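Local coordinates for methyl-accepting chemotaxis protein (Vibrio parahaemolyticus, PDB 4EXO), which probably senses small molecules in the periplasm for chemotaxis through a Cache (PAS-like) domain that holds pyruvic acid here, at residues N41-A44 with A45-L49; A62-S65 with Q66-T70; L86-E89 with N90-V94; S112-P116 with T117-Q121. All coordinates share one frame; numbering follows the deposited sequence.

Contact 1: N41-A44 with A45-L49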
loop_
_atom_site.group_PDB
_atom_site.type_symbol
_atom_site.label_atom_id
_atom_site.label_comp_id
_atom_site.label_asym_id
_atom_site.label_seq_id
_atom_site.Cartn_x
_atom_site.Cartn_y
_atom_site.Cartn_z
ATOM N N ASN A 41 -10.813 15.363 -10.984
ATOM C CA ASN A 41 -9.604 14.596 -10.682
ATOM C C ASN A 41 -9.810 13.081 -10.698
ATOM O O ASN A 41 -8.874 12.326 -10.405
ATOM C CB ASN A 41 -9.054 15.034 -9.316
ATOM C CG ASN A 41 -8.329 16.370 -9.382
ATOM O OD1 ASN A 41 -7.833 16.777 -10.449
ATOM N ND2 ASN A 41 -8.244 17.051 -8.242
ATOM N N LYS A 42 -11.026 12.640 -11.034
ATOM C CA LYS A 42 -11.360 11.213 -10.985
ATOM C C LYS A 42 -10.482 10.422 -11.943
ATOM O O LYS A 42 -9.987 9.335 -11.596
ATOM C CB LYS A 42 -12.821 10.980 -11.349
ATOM C CG LYS A 42 -13.829 11.250 -10.264
ATOM C CD LYS A 42 -15.191 11.034 -10.907
ATOM C CE LYS A 42 -16.275 10.732 -9.943
ATOM N NZ LYS A 42 -17.560 10.550 -10.742
ATOM N N GLN A 43 -10.271 10.967 -13.148
ATOM C CA GLN A 43 -9.469 10.272 -14.137
ATOM C C GLN A 43 -8.043 10.065 -13.642
ATOM O O GLN A 43 -7.473 8.973 -13.790
ATOM C CB GLN A 43 -9.471 11.001 -15.494
ATOM C CG GLN A 43 -8.615 10.327 -16.534
ATOM C CD GLN A 43 -9.139 8.919 -16.894
ATOM O OE1 GLN A 43 -10.349 8.710 -17.037
ATOM N NE2 GLN A 43 -8.217 7.952 -17.023
ATOM N N ALA A 44 -7.457 11.112 -13.070
ATOM C CA ALA A 44 -6.094 10.997 -12.540
ATOM C C ALA A 44 -6.001 9.999 -11.360
ATOM O O ALA A 44 -4.991 9.278 -11.203
ATOM C CB ALA A 44 -5.567 12.388 -12.121
ATOM N N ALA A 45 -7.039 9.987 -10.519
ATOM C CA ALA A 45 -7.091 9.029 -9.405
ATOM C C ALA A 45 -7.243 7.598 -9.923
ATOM O O ALA A 45 -6.610 6.683 -9.404
ATOM C CB ALA A 45 -8.218 9.373 -8.448
ATOM N N LYS A 46 -8.095 7.389 -10.927
ATOM C CA LYS A 46 -8.177 6.073 -11.563
ATOM C C LYS A 46 -6.853 5.554 -12.050
ATOM O O LYS A 46 -6.557 4.382 -11.837
ATOM C CB LYS A 46 -9.157 6.027 -12.760
ATOM C CG LYS A 46 -10.607 6.159 -12.411
ATOM C CD LYS A 46 -11.437 6.204 -13.724
ATOM C CE LYS A 46 -11.151 4.967 -14.605
ATOM N NZ LYS A 46 -11.997 4.933 -15.847
ATOM N N GLU A 47 -6.051 6.406 -12.681
ATOM C CA GLU A 47 -4.766 5.964 -13.222
ATOM C C GLU A 47 -3.754 5.498 -12.166
ATOM O O GLU A 47 -2.969 4.549 -12.396
ATOM C CB GLU A 47 -4.207 7.049 -14.143
ATOM C CG GLU A 47 -5.104 7.204 -15.361
ATOM C CD GLU A 47 -4.721 8.366 -16.240
ATOM O OE1 GLU A 47 -3.582 8.873 -16.092
ATOM O OE2 GLU A 47 -5.563 8.757 -17.078
ATOM N N ILE A 48 -3.791 6.134 -11.001
ATOM C CA ILE A 48 -2.982 5.723 -9.867
ATOM C C ILE A 48 -3.511 4.402 -9.275
ATOM O O ILE A 48 -2.749 3.456 -9.053
ATOM C CB ILE A 48 -2.969 6.812 -8.753
ATOM C CG1 ILE A 48 -2.247 8.078 -9.271
ATOM C CG2 ILE A 48 -2.303 6.250 -7.505
ATOM C CD1 ILE A 48 -2.520 9.299 -8.449
ATOM N N LEU A 49 -4.811 4.327 -9.020
ATOM C CA LEU A 49 -5.308 3.131 -8.299
ATOM C C LEU A 49 -5.225 1.879 -9.172
ATOM O O LEU A 49 -4.973 0.785 -8.669
ATOM C CB LEU A 49 -6.747 3.339 -7.839
ATOM C CG LEU A 49 -6.967 4.364 -6.698
ATOM C CD1 LEU A 49 -8.426 4.812 -6.706
ATOM C CD2 LEU A 49 -6.584 3.724 -5.373
#
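Gln43 and Glu47, one turn apart on the outer side of helix 42-51, are joined in one of two deposited conformers of Glu47 by a side-chain hydrogen bond of 2.8 Å from Gln43 NE2 to Glu47 OE2. The bond is nearly straight (165° at the hydrogen). OE2 lies close to the amide plane of Gln43 and accepts through its anti lone pair, although amide and carboxylate planes are turned 57° against each other. The bend of Gln43 at chi2 (64°) swings its amide along the helix to meet the extended Glu47. Both residues are exposed, and the link is probably only part-time; this is the looser, solvent side.

Along the helix backbone, Asn41 O receives Ala45 N at 3.0 Å and Lys42 O receives Lys46 N at 2.8 Å; Ile48 N to Ala44 O, at 3.4 Å, is weak. The inward side rests on the buried Ala45 and Ile48, which pack with Ala44 on Leu32 of helix 30-34, while Ile48 also meets Ile48 of the second subunit. CG of Lys46 passes 3.3 Å from Lys42 O, and the chain then bends at chi3 and carries NZ to a salt bridge with Glu79. The chemistry thus divides this part of the helix: apolar groups face the fold and the dimer partner, whereas a neutral amide donates to a carboxylate at the solvent side, which would at most modestly favour the ionised form while that conformer is populated.

Contact 2: A62-S65 with Q66-T70. With PYR (pyruvic acid), chain B.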
loop_
_atom_site.group_PDB
_atom_site.type_symbol
_atom_site.label_atom_id
_atom_site.label_comp_id
_atom_site.label_asym_id
_atom_site.label_seq_id
_atom_site.Cartn_x
_atom_site.Cartn_y
_atom_site.Cartn_z
ATOM N N ALA A 62 -13.398 -0.445 -8.290
ATOM C CA ALA A 62 -14.427 0.395 -7.646
ATOM C C ALA A 62 -15.731 0.341 -8.396
ATOM O O ALA A 62 -15.728 0.159 -9.632
ATOM C CB ALA A 62 -13.934 1.862 -7.479
ATOM N N TYR A 63 -16.842 0.459 -7.654
ATOM C CA TYR A 63 -18.195 0.480 -8.241
ATOM C C TYR A 63 -18.941 1.661 -7.648
ATOM O O TYR A 63 -18.663 2.025 -6.507
ATOM C CB TYR A 63 -18.968 -0.816 -7.892
ATOM C CG TYR A 63 -18.354 -2.046 -8.550
ATOM C CD1 TYR A 63 -18.845 -2.538 -9.776
ATOM C CD2 TYR A 63 -17.264 -2.687 -7.959
ATOM C CE1 TYR A 63 -18.254 -3.653 -10.385
ATOM C CE2 TYR A 63 -16.680 -3.845 -8.556
ATOM C CZ TYR A 63 -17.174 -4.281 -9.783
ATOM O OH TYR A 63 -16.603 -5.381 -10.381
ATOM N N ASP A 64 -19.877 2.253 -8.395
ATOM C CA ASP A 64 -20.748 3.260 -7.784
ATOM C C ASP A 64 -21.900 2.586 -7.046
ATOM O O ASP A 64 -21.998 1.367 -7.036
ATOM C CB ASP A 64 -21.167 4.378 -8.770
ATOM C CG ASP A 64 -22.174 3.912 -9.823
ATOM O OD1 ASP A 64 -22.760 2.826 -9.657
ATOM O OD2 ASP A 64 -22.378 4.663 -10.823
ATOM N N SER A 65 -22.769 3.367 -6.407
ATOM C CA SER A 65 -23.847 2.792 -5.580
ATOM C C SER A 65 -24.913 2.054 -6.389
ATOM O O SER A 65 -25.654 1.226 -5.820
ATOM C CB SER A 65 -24.513 3.861 -4.676
ATOM O OG SER A 65 -23.587 4.281 -3.701
ATOM N N GLN A 66 -24.970 2.312 -7.698
ATOM C CA GLN A 66 -25.875 1.550 -8.590
ATOM C C GLN A 66 -25.252 0.252 -9.129
ATOM O O GLN A 66 -25.890 -0.485 -9.865
ATOM C CB GLN A 66 -26.365 2.432 -9.772
ATOM C CG GLN A 66 -26.868 3.869 -9.369
ATOM C CD GLN A 66 -27.666 3.889 -8.078
ATOM O OE1 GLN A 66 -28.761 3.301 -7.990
ATOM N NE2 GLN A 66 -27.127 4.571 -7.061
ATOM N N GLY A 67 -24.001 -0.016 -8.762
ATOM C CA GLY A 67 -23.306 -1.241 -9.186
ATOM C C GLY A 67 -22.560 -1.105 -10.519
ATOM O O GLY A 67 -22.143 -2.114 -11.101
ATOM N N ILE A 68 -22.432 0.117 -11.010
ATOM C CA ILE A 68 -21.690 0.387 -12.255
ATOM C C ILE A 68 -20.192 0.432 -11.928
ATOM O O ILE A 68 -19.755 1.198 -11.059
ATOM C CB ILE A 68 -22.118 1.675 -12.923
ATOM C CG1 ILE A 68 -23.609 1.595 -13.307
ATOM C CG2 ILE A 68 -21.264 1.912 -14.238
ATOM C CD1 ILE A 68 -24.214 2.986 -13.607
ATOM N N ASN A 69 -19.417 -0.409 -12.602
ATOM C CA ASN A 69 -17.961 -0.360 -12.419
ATOM C C ASN A 69 -17.374 0.987 -12.829
ATOM O O ASN A 69 -17.633 1.486 -13.936
ATOM C CB ASN A 69 -17.273 -1.498 -13.188
ATOM C CG ASN A 69 -15.784 -1.534 -12.908
ATOM O OD1 ASN A 69 -15.010 -0.989 -13.672
ATOM N ND2 ASN A 69 -15.397 -2.104 -11.756
ATOM N N THR A 70 -16.594 1.590 -11.935
ATOM C CA THR A 70 -15.935 2.839 -12.245
ATOM C C THR A 70 -14.421 2.673 -12.462
ATOM O O THR A 70 -13.792 3.496 -13.144
ATOM C CB THR A 70 -16.183 3.899 -11.160
ATOM O OG1 THR A 70 -15.701 3.445 -9.896
ATOM C CG2 THR A 70 -17.707 4.173 -11.033
HETATM C C PYR B . -13.129 -7.892 -7.983
HETATM O O PYR B . -12.931 -8.700 -6.964
HETATM O OXT PYR B . -12.158 -7.725 -8.860
HETATM C CA PYR B . -14.360 -7.218 -8.154
HETATM O O3 PYR B . -14.463 -6.451 -9.174
HETATM C CB PYR B . -15.561 -7.373 -7.229
#
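With CG of Tyr63 anti to its carbonyl carbon (chi1 -67°) and CG of Asn69 anti to its own nitrogen (chi1 -175°), the phenol ring and the carboxamide meet on the same face of the sheet. Asn69 ND2 stands 3.4 Å above one face of the ring, toward its rim, with the amide plane turned 77° from the ring. That amide is fixed from elsewhere, since ND2 donates to Leu71 O. At the edge of the ring, Tyr63 OH gives a 2.7 Å hydrogen bond to O3 of pyruvic acid, which lies in the ring plane.

The backbones beneath form an antiparallel non-hydrogen-bonded pair at Tyr63 and Asn69. It is flanked by Thr70 N to Ala62 O at 2.8 Å and Asp64 N to Ile68 O at 2.9 Å.

Between them the chain reverses in a type I turn, Asp64 to Gly67, closed by Gly67 N on Asp64 O at 3.0 Å. Asp64 OD1 folds over the turn and takes Ile68 N at 3.0 Å from above the carboxylate plane, with a weaker bond from Gln66 N. Gly67 has a positive phi, at which a CB would press on the preceding carbonyl oxygen. From within the turn, Ser65 OG hydrogen-bonds Asp135 and Gln103. This is a beta hairpin at the edge of the antiparallel sheet of a PAS-like Cache domain, with Tyr63 contributing to the ligand pocket.

Contact 3: L86-E89 with N90-V94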
loop_
_atom_site.group_PDB
_atom_site.type_symbol
_atom_site.label_atom_id
_atom_site.label_comp_id
_atom_site.label_asym_id
_atom_site.label_seq_id
_atom_site.Cartn_x
_atom_site.Cartn_y
_atom_site.Cartn_z
ATOM N N LEU A 86 -24.863 -9.075 -10.629
ATOM C CA LEU A 86 -23.884 -10.160 -10.802
ATOM C C LEU A 86 -23.795 -11.146 -9.615
ATOM O O LEU A 86 -23.628 -10.728 -8.461
ATOM C CB LEU A 86 -22.488 -9.581 -11.125
ATOM C CG LEU A 86 -21.316 -10.545 -11.366
ATOM C CD1 LEU A 86 -20.249 -9.853 -12.195
ATOM C CD2 LEU A 86 -20.684 -11.032 -10.035
ATOM N N LYS A 87 -23.836 -12.453 -9.914
ATOM C CA LYS A 87 -23.633 -13.483 -8.903
ATOM C C LYS A 87 -22.375 -14.303 -9.171
ATOM O O LYS A 87 -22.071 -14.613 -10.332
ATOM C CB LYS A 87 -24.862 -14.390 -8.813
ATOM C CG LYS A 87 -26.148 -13.642 -8.293
ATOM C CD LYS A 87 -27.350 -14.609 -8.270
ATOM C CE LYS A 87 -28.703 -13.888 -8.070
ATOM N NZ LYS A 87 -28.884 -13.192 -6.764
ATOM N N ASP A 88 -21.645 -14.656 -8.120
ATOM C CA ASP A 88 -20.532 -15.601 -8.325
ATOM C C ASP A 88 -21.076 -17.033 -8.506
ATOM O O ASP A 88 -22.310 -17.235 -8.583
ATOM C CB ASP A 88 -19.448 -15.483 -7.252
ATOM C CG ASP A 88 -19.879 -16.056 -5.872
ATOM O OD1 ASP A 88 -20.953 -16.736 -5.765
ATOM O OD2 ASP A 88 -19.116 -15.851 -4.907
ATOM N N GLU A 89 -20.169 -18.013 -8.603
ATOM C CA GLU A 89 -20.563 -19.409 -8.855
ATOM C C GLU A 89 -21.376 -20.021 -7.703
ATOM O O GLU A 89 -22.020 -21.051 -7.905
ATOM C CB GLU A 89 -19.323 -20.292 -9.108
ATOM C CG GLU A 89 -18.462 -20.485 -7.863
ATOM C CD GLU A 89 -17.111 -21.092 -8.168
ATOM O OE1 GLU A 89 -16.287 -20.405 -8.812
ATOM O OE2 GLU A 89 -16.875 -22.253 -7.738
ATOM N N ASN A 90 -21.346 -19.389 -6.517
ATOM C CA ASN A 90 -22.098 -19.864 -5.335
ATOM C C ASN A 90 -23.351 -19.044 -5.069
ATOM O O ASN A 90 -23.992 -19.187 -4.019
ATOM C CB ASN A 90 -21.215 -19.908 -4.078
ATOM C CG ASN A 90 -20.034 -20.823 -4.257
ATOM O OD1 ASN A 90 -20.188 -21.930 -4.794
ATOM N ND2 ASN A 90 -18.836 -20.352 -3.889
ATOM N N GLY A 91 -23.672 -18.170 -6.006
ATOM C CA GLY A 91 -24.866 -17.322 -5.927
ATOM C C GLY A 91 -24.703 -16.133 -4.998
ATOM O O GLY A 91 -25.713 -15.564 -4.551
ATOM N N VAL A 92 -23.460 -15.751 -4.687
ATOM C CA VAL A 92 -23.223 -14.539 -3.867
ATOM C C VAL A 92 -23.411 -13.301 -4.764
ATOM O O VAL A 92 -22.776 -13.213 -5.822
ATOM C CB VAL A 92 -21.809 -14.491 -3.212
ATOM C CG1 VAL A 92 -21.580 -13.067 -2.490
ATOM C CG2 VAL A 92 -21.622 -15.599 -2.197
ATOM N N ALA A 93 -24.286 -12.361 -4.365
ATOM C CA ALA A 93 -24.446 -11.117 -5.106
ATOM C C ALA A 93 -23.284 -10.215 -4.730
ATOM O O ALA A 93 -23.312 -9.474 -3.727
ATOM C CB ALA A 93 -25.810 -10.441 -4.825
ATOM N N VAL A 94 -22.219 -10.331 -5.516
ATOM C CA VAL A 94 -20.931 -9.745 -5.144
ATOM C C VAL A 94 -20.951 -8.206 -5.047
ATOM O O VAL A 94 -20.468 -7.644 -4.057
ATOM C CB VAL A 94 -19.800 -10.194 -6.167
ATOM C CG1 VAL A 94 -18.419 -9.545 -5.806
ATOM C CG2 VAL A 94 -19.693 -11.730 -6.183
HETATM O O HOH W 1 -28.214 -15.856 -5.379
HETATM O O HOH W 2 -18.712 -17.602 -2.972
HETATM O O HOH W 3 -16.781 -22.227 -4.261
HETATM O O HOH W 4 -18.283 -23.682 -5.826
#
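Leu86 lays CD2 against CG2 of Val94 at 4.0 Å, the two side chains side by side and pointing the same way, at the open end of a tight loop whose tip is a type I beta turn from Asp88 to Gly91. This apolar pair forms the inner end of the loop. Both residues also rest on Trp113, and Val94, which begins helix 94-104, touches the bound pyruvic acid. The backbone closure is carried by Asp88 N, which donates to Val92 O at 2.9 Å; Val94 N reaches Leu86 O by a longer, bent bond. The turn itself is held by Gly91 N on Asp88 O at 3.1 Å. Gly91 takes a positive phi (78°), a conformation that favours glycine.

Asp88 organises the tip. Its CG stands between the backbone N and the carbonyl carbon (chi1 73°), which brings OD1 over the turn, where it accepts Asn90 N at 2.8 Å and Val92 N at 2.9 Å. The two donors approach from opposite faces of the carboxylate plane, each roughly 50° out of it. Two N-H groups therefore hold OD1, consistent with an ionised carboxylate, while OD2 bonds Ser112 N of strand 108-115 and ties the loop to the sheet. CB of Val92 packs 3.5 Å from OD2.

The outer side is wet. One water links Lys87 NZ to Gly91 O. Glu89 and Asn90 lie side by side, their planes well turned from each other; one water donates to both Glu89 OE2 and Asn90 OD1, and another accepts from Asn90 ND2 with a weak bond to Glu89 OE2. On the flank near Asp88, a water donates to OD2 at 2.6 Å and accepts from Asn90 ND2 at 2.9 Å.

Contact 4: S112-P116 with T117-Q121. With PYR (pyruvic acid), chain B.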
loop_
_atom_site.group_PDB
_atom_site.type_symbol
_atom_site.label_atom_id
_atom_site.label_comp_id
_atom_site.label_asym_id
_atom_site.label_seq_id
_atom_site.Cartn_x
_atom_site.Cartn_y
_atom_site.Cartn_z
ATOM N N SER A 112 -16.287 -15.469 -4.733
ATOM C CA SER A 112 -15.297 -15.963 -5.708
ATOM C C SER A 112 -15.229 -14.984 -6.863
ATOM O O SER A 112 -16.233 -14.368 -7.227
ATOM C CB SER A 112 -15.677 -17.345 -6.228
ATOM O OG SER A 112 -15.483 -18.304 -5.205
ATOM N N TRP A 113 -14.026 -14.832 -7.410
ATOM C CA TRP A 113 -13.766 -13.915 -8.496
ATOM C C TRP A 113 -12.547 -14.437 -9.273
ATOM O O TRP A 113 -11.716 -15.216 -8.747
ATOM C CB TRP A 113 -13.486 -12.496 -7.958
ATOM C CG TRP A 113 -13.637 -11.439 -9.017
ATOM C CD1 TRP A 113 -12.647 -10.962 -9.859
ATOM C CD2 TRP A 113 -14.838 -10.737 -9.370
ATOM N NE1 TRP A 113 -13.178 -10.017 -10.710
ATOM C CE2 TRP A 113 -14.509 -9.841 -10.415
ATOM C CE3 TRP A 113 -16.169 -10.770 -8.882
ATOM C CZ2 TRP A 113 -15.454 -8.999 -11.019
ATOM C CZ3 TRP A 113 -17.112 -9.914 -9.481
ATOM C CH2 TRP A 113 -16.746 -9.032 -10.523
ATOM N N HIS A 114 -12.425 -13.982 -10.513
ATOM C CA HIS A 114 -11.205 -14.212 -11.295
ATOM C C HIS A 114 -9.969 -13.916 -10.423
ATOM O O HIS A 114 -9.878 -12.873 -9.775
ATOM C CB HIS A 114 -11.220 -13.286 -12.504
ATOM C CG HIS A 114 -9.931 -13.259 -13.281
ATOM N ND1 HIS A 114 -8.963 -12.298 -13.080
ATOM C CD2 HIS A 114 -9.499 -14.023 -14.311
ATOM C CE1 HIS A 114 -7.974 -12.486 -13.938
ATOM N NE2 HIS A 114 -8.286 -13.517 -14.712
ATOM N N LYS A 115 -9.017 -14.841 -10.422
ATOM C CA LYS A 115 -7.753 -14.652 -9.727
ATOM C C LYS A 115 -6.632 -14.513 -10.798
ATOM O O LYS A 115 -6.389 -15.460 -11.555
ATOM C CB LYS A 115 -7.480 -15.886 -8.857
ATOM C CG LYS A 115 -6.151 -15.845 -8.102
ATOM C CD LYS A 115 -6.021 -17.063 -7.164
ATOM C CE LYS A 115 -4.694 -17.038 -6.422
ATOM N NZ LYS A 115 -4.528 -18.201 -5.472
ATOM N N PRO A 116 -5.982 -13.334 -10.885
ATOM C CA PRO A 116 -5.025 -13.090 -11.981
ATOM C C PRO A 116 -4.001 -14.193 -12.185
ATOM O O PRO A 116 -3.776 -14.603 -13.343
ATOM C CB PRO A 116 -4.365 -11.764 -11.586
ATOM C CG PRO A 116 -5.558 -10.987 -10.926
ATOM C CD PRO A 116 -6.275 -12.103 -10.109
ATOM N N THR A 117 -3.385 -14.692 -11.119
ATOM C CA THR A 117 -2.248 -15.607 -11.304
ATOM C C THR A 117 -2.626 -16.991 -11.867
ATOM O O THR A 117 -1.725 -17.772 -12.201
ATOM C CB THR A 117 -1.405 -15.791 -10.008
ATOM O OG1 THR A 117 -2.240 -16.242 -8.929
ATOM C CG2 THR A 117 -0.674 -14.478 -9.612
ATOM N N ILE A 118 -3.922 -17.322 -11.928
ATOM C CA ILE A 118 -4.377 -18.598 -12.534
ATOM C C ILE A 118 -5.439 -18.391 -13.610
ATOM O O ILE A 118 -5.932 -19.359 -14.210
ATOM C CB ILE A 118 -4.922 -19.622 -11.475
ATOM C CG1 ILE A 118 -6.140 -19.037 -10.709
ATOM C CG2 ILE A 118 -3.796 -20.046 -10.522
ATOM C CD1 ILE A 118 -6.856 -20.075 -9.725
ATOM N N ASN A 119 -5.789 -17.131 -13.863
ATOM C CA ASN A 119 -6.834 -16.808 -14.827
ATOM C C ASN A 119 -8.072 -17.721 -14.699
ATOM O O ASN A 119 -8.539 -18.308 -15.702
ATOM C CB ASN A 119 -6.286 -16.837 -16.297
ATOM C CG ASN A 119 -7.270 -16.242 -17.294
ATOM O OD1 ASN A 119 -8.111 -15.395 -16.928
ATOM N ND2 ASN A 119 -7.188 -16.669 -18.556
ATOM N N ALA A 120 -8.603 -17.858 -13.472
ATOM C CA ALA A 120 -9.775 -18.699 -13.236
ATOM C C ALA A 120 -10.408 -18.224 -11.927
ATOM O O ALA A 120 -9.760 -17.549 -11.156
ATOM C CB ALA A 120 -9.326 -20.201 -13.094
ATOM N N GLN A 121 -11.680 -18.573 -11.692
ATOM C CA GLN A 121 -12.344 -18.215 -10.415
ATOM C C GLN A 121 -11.674 -18.841 -9.217
ATOM O O GLN A 121 -11.241 -19.994 -9.272
ATOM C CB GLN A 121 -13.831 -18.661 -10.470
ATOM C CG GLN A 121 -14.577 -18.067 -11.639
ATOM C CD GLN A 121 -14.834 -16.585 -11.410
ATOM O OE1 GLN A 121 -15.350 -16.191 -10.349
ATOM N NE2 GLN A 121 -14.461 -15.757 -12.387
HETATM C C PYR B . -13.129 -7.892 -7.983
HETATM O O PYR B . -12.931 -8.700 -6.964
HETATM O OXT PYR B . -12.158 -7.725 -8.860
HETATM C CA PYR B . -14.360 -7.218 -8.154
HETATM O O3 PYR B . -14.463 -6.451 -9.174
HETATM C CB PYR B . -15.561 -7.373 -7.229
HETATM O O HOH W 5 -17.388 -14.217 -9.716
HETATM O O HOH W 6 -14.638 -12.828 -12.112
#
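This beta hairpin joins strands 108-115 and 120-131 and carries Trp113, one wall of the pyruvic acid pocket. The indole lies flat over the ligand, whose carbon C is 3.3 Å above one ring face, offset toward the rim. An ordered water stands on the opposite face. With CG anti to the backbone N (chi1 -162°), Trp113 turns away from the 117-121 arm, toward the ligand.

His114 and Gln121 are paired across the hairpin without direct backbone bonds between them, while Lys115 N next door binds Ala120 O at 2.9 Å. The side chain of Gln121 folds back at chi2 alongside the opposing strand. There its amide works through water: one molecule donates to Ser112 O and Gln121 OE1, and the other accepts from His114 N and Gln121 NE2.

At the loop, His114 NE2 donates to Asn119 OD1 at 2.9 Å. The acceptor lies in the ring plane, although the N-H is bent (131°) and ring and amide planes are 74° apart. The reversal is closed by Ile118 N on Lys115 O at 3.1 Å and Asn119 N on Pro116 O at 3.3 Å. The extended Lys115 chain runs past Ile118 to a salt bridge with Asp145, and Thr117 OG1 binds Asp57. His114 O is held by Tyr143 of strand 136-143, while Trp113 packs on Ile95 of helix 94-104.

Contacts 2, 3 and 4 gather round the pyruvic acid, whereas contact 1 is peripheral, with the side chain of Lys46 about 13 Å from the ligand. Contacts 2 and 4 approach the same ligand from two hairpins of one sheet and touch each other, Tyr63 OH lying 3.7 Å from Trp113 CH2. Tyr59, His72 and Lys124 complete the polar grip on the pyruvic acid. Contact 3 docks on contact 4: Glu89 OE1 is 3.4 Å from Gln121 CB, and Leu86 CD2 lies 3.8 Å from Trp113 CZ3. Contact 1 joins contact 2 through Lys46 CE, 3.4 Å from Thr70 O, but its centre is about 28 Å from that of contact 3, across the chain's centre.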